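Local coordinates for adenylate isopentenyltransferase (Humulus lupulus, PDB 3A8T), which transfers the isopentenyl group of dimethylallyl diphosphate to AMP, ADP or ATP, a step in plant cytokinin biosynthesis, at residues A[220-225]-A[230-235]. Residues are numbered along the deposited sequence; the frame is centred on the assembly and turned at random.
Sequences EDSATR and KAIGVP. With ATP (adenosine-5'-triphosphate), chain B.
Pro235 lies over one face of the Arg225 guanidinium, with its CA 3.5 Å above the plane and displaced toward the rim, while Val234 CG1 comes to the edge, near the plane, beside NH2. The pyrrolidine ring lies across the arginine, its CG 3.8 Å from Arg225 NE. The arginine reaches this ring through a bend at the third side-chain torsion, and its polar end is held from beyond the two segments: NE donates to the carbonyl of Arg229, and NH2 forms a salt bridge with Asp238 of helix 234-243. Pro235 also meets Ser222, whose OG stands 3.2 Å from Pro235 CG. That hydroxyl donates to Lys230 O at 2.6 Å; a C=O...donor angle of 138° and a 30° tilt from the carbonyl plane show an oblique approach. Lys230 O also accepts from the ATP ribose O2' at 2.7 Å, so two hydroxyls converge on one carbonyl. This is the nucleoside side of the ATP site in a P-loop-type fold: on the same segment the backbone N of Ile232 donates to adenine N3 at 2.9 Å, nearly straight at 170°, just before Gly233, which occupies the N-cap position of helix 234-243. The Lys230 side chain follows the 220-225 backbone toward the phosphates, CG lying 3.4 Å from Arg225 O. Its NZ is close to Lys73, another ATP-binding lysine, consistent with a positively charged surround for the triphosphate. A water donating to Ala223 O links weakly to Lys230 NZ.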
loop_
_atom_site.group_PDB
_atom_site.type_symbol
_atom_site.label_atom_id
_atom_site.label_comp_id
_atom_site.label_asym_id
_atom_site.label_seq_id
_atom_site.Cartn_x
_atom_site.Cartn_y
_atom_site.Cartn_z
ATOM N N GLU A 220 -14.108 -11.218 13.446
ATOM C CA GLU A 220 -13.018 -10.429 14.022
ATOM C C GLU A 220 -12.430 -9.357 13.102
ATOM O O GLU A 220 -12.355 -9.518 11.884
ATOM C CB GLU A 220 -11.935 -11.423 14.548
ATOM C CG GLU A 220 -10.600 -10.813 14.917
ATOM C CD GLU A 220 -9.500 -11.828 15.322
ATOM O OE1 GLU A 220 -9.381 -12.932 14.738
ATOM O OE2 GLU A 220 -8.710 -11.506 16.223
ATOM N N ASP A 221 -12.046 -8.240 13.720
ATOM C CA ASP A 221 -11.473 -7.067 13.060
ATOM C C ASP A 221 -10.076 -7.367 12.538
ATOM O O ASP A 221 -9.422 -8.310 12.961
ATOM C CB ASP A 221 -11.424 -5.908 14.079
ATOM C CG ASP A 221 -11.064 -4.521 13.464
ATOM O OD1 ASP A 221 -9.869 -4.217 13.277
ATOM O OD2 ASP A 221 -11.984 -3.713 13.192
ATOM N N SER A 222 -9.680 -6.574 11.559
ATOM C CA SER A 222 -8.348 -6.578 10.955
ATOM C C SER A 222 -7.263 -6.450 12.052
ATOM O O SER A 222 -6.214 -7.080 11.973
ATOM C CB SER A 222 -8.177 -5.336 10.057
ATOM O OG SER A 222 -8.759 -5.491 8.784
ATOM N N ALA A 223 -7.556 -5.631 13.061
ATOM C CA ALA A 223 -6.606 -5.308 14.114
ATOM C C ALA A 223 -5.939 -6.495 14.724
ATOM O O ALA A 223 -4.741 -6.474 14.948
ATOM C CB ALA A 223 -7.272 -4.469 15.195
ATOM N N THR A 224 -6.727 -7.523 15.004
ATOM C CA THR A 224 -6.198 -8.736 15.610
ATOM C C THR A 224 -6.190 -9.940 14.721
ATOM O O THR A 224 -5.909 -11.024 15.179
ATOM C CB THR A 224 -6.949 -9.095 16.920
ATOM O OG1 THR A 224 -8.369 -9.040 16.721
ATOM C CG2 THR A 224 -6.574 -8.151 17.961
ATOM N N ARG A 225 -6.540 -9.774 13.453
ATOM C CA ARG A 225 -6.478 -10.916 12.565
ATOM C C ARG A 225 -4.997 -11.136 12.290
ATOM O O ARG A 225 -4.136 -10.378 12.773
ATOM C CB ARG A 225 -7.283 -10.680 11.310
ATOM C CG ARG A 225 -8.739 -11.025 11.552
ATOM C CD ARG A 225 -9.820 -10.219 10.723
ATOM N NE ARG A 225 -9.921 -10.700 9.360
ATOM C CZ ARG A 225 -10.967 -11.302 8.791
ATOM N NH1 ARG A 225 -12.118 -11.543 9.429
ATOM N NH2 ARG A 225 -10.818 -11.712 7.544
ATOM N N LYS A 230 -5.752 -9.710 7.425
ATOM C CA LYS A 230 -5.934 -8.378 7.997
ATOM C C LYS A 230 -6.290 -7.308 6.932
ATOM O O LYS A 230 -6.803 -6.262 7.294
ATOM C CB LYS A 230 -4.656 -7.876 8.665
ATOM C CG LYS A 230 -4.204 -8.687 9.849
ATOM C CD LYS A 230 -2.920 -8.101 10.396
ATOM C CE LYS A 230 -3.226 -7.179 11.542
ATOM N NZ LYS A 230 -2.001 -6.431 11.947
ATOM N N ALA A 231 -5.997 -7.566 5.655
ATOM C CA ALA A 231 -6.220 -6.639 4.541
ATOM C C ALA A 231 -7.572 -5.982 4.568
ATOM O O ALA A 231 -8.554 -6.670 4.795
ATOM C CB ALA A 231 -6.032 -7.391 3.233
ATOM N N ILE A 232 -7.657 -4.660 4.355
ATOM C CA ILE A 232 -8.989 -4.025 4.380
ATOM C C ILE A 232 -9.802 -4.659 3.238
ATOM O O ILE A 232 -9.306 -4.807 2.114
ATOM C CB ILE A 232 -8.978 -2.471 4.158
ATOM C CG1 ILE A 232 -8.133 -1.747 5.196
ATOM C CG2 ILE A 232 -10.373 -1.943 4.286
ATOM C CD1 ILE A 232 -8.535 -1.988 6.520
ATOM N N GLY A 233 -11.037 -5.059 3.547
ATOM C CA GLY A 233 -11.878 -5.718 2.558
ATOM C C GLY A 233 -12.182 -7.133 2.979
ATOM O O GLY A 233 -13.312 -7.644 2.841
ATOM N N VAL A 234 -11.196 -7.790 3.570
ATOM C CA VAL A 234 -11.493 -9.156 3.946
ATOM C C VAL A 234 -12.490 -9.319 5.085
ATOM O O VAL A 234 -13.410 -10.079 4.983
ATOM C CB VAL A 234 -10.254 -9.925 4.340
ATOM C CG1 VAL A 234 -10.647 -11.332 4.610
ATOM C CG2 VAL A 234 -9.186 -9.829 3.251
ATOM N N PRO A 235 -12.262 -8.632 6.208
ATOM C CA PRO A 235 -13.177 -8.734 7.371
ATOM C C PRO A 235 -14.571 -8.205 7.039
ATOM O O PRO A 235 -15.566 -8.801 7.463
ATOM C CB PRO A 235 -12.497 -7.886 8.468
ATOM C CG PRO A 235 -11.082 -7.462 7.862
ATOM C CD PRO A 235 -11.279 -7.535 6.360
HETATM P PG ATP B . -0.018 -1.362 12.441
HETATM O O1G ATP B . 1.248 -1.930 13.002
HETATM O O2G ATP B . -1.085 -2.587 12.302
HETATM O O3G ATP B . -0.636 -0.259 13.444
HETATM P PB ATP B . 1.641 -0.785 10.319
HETATM O O1B ATP B . 2.519 0.309 10.607
HETATM O O2B ATP B . 2.294 -2.087 10.856
HETATM O O3B ATP B . 0.206 -0.576 10.989
HETATM P PA ATP B . 0.182 -0.371 7.941
HETATM O O1A ATP B . -0.313 0.913 8.415
HETATM O O2A ATP B . 0.583 -0.165 6.381
HETATM O O3A ATP B . 1.538 -0.923 8.703
HETATM O "O5'" ATP B . -0.976 -1.511 7.897
HETATM C "C5'" ATP B . -1.818 -1.502 9.017
HETATM C "C4'" ATP B . -3.103 -2.190 8.598
HETATM O "O4'" ATP B . -3.673 -1.470 7.499
HETATM C "C3'" ATP B . -2.922 -3.632 8.064
HETATM O "O3'" ATP B . -2.945 -4.576 9.131
HETATM C "C2'" ATP B . -4.106 -3.772 7.092
HETATM O "O2'" ATP B . -5.244 -4.169 7.776
HETATM C "C1'" ATP B . -4.294 -2.388 6.515
HETATM N N9 ATP B . -3.621 -2.276 5.191
HETATM C C8 ATP B . -2.350 -1.759 4.945
HETATM N N7 ATP B . -2.027 -1.907 3.676
HETATM C C5 ATP B . -3.054 -2.517 3.021
HETATM C C6 ATP B . -3.318 -2.958 1.663
HETATM N N6 ATP B . -2.407 -2.806 0.649
HETATM N N1 ATP B . -4.508 -3.543 1.408
HETATM C C2 ATP B . -5.417 -3.713 2.358
HETATM N N3 ATP B . -5.223 -3.329 3.622
HETATM C C4 ATP B . -4.096 -2.747 4.002
HETATM O O HOH W 1 -2.198 -8.302 14.833
#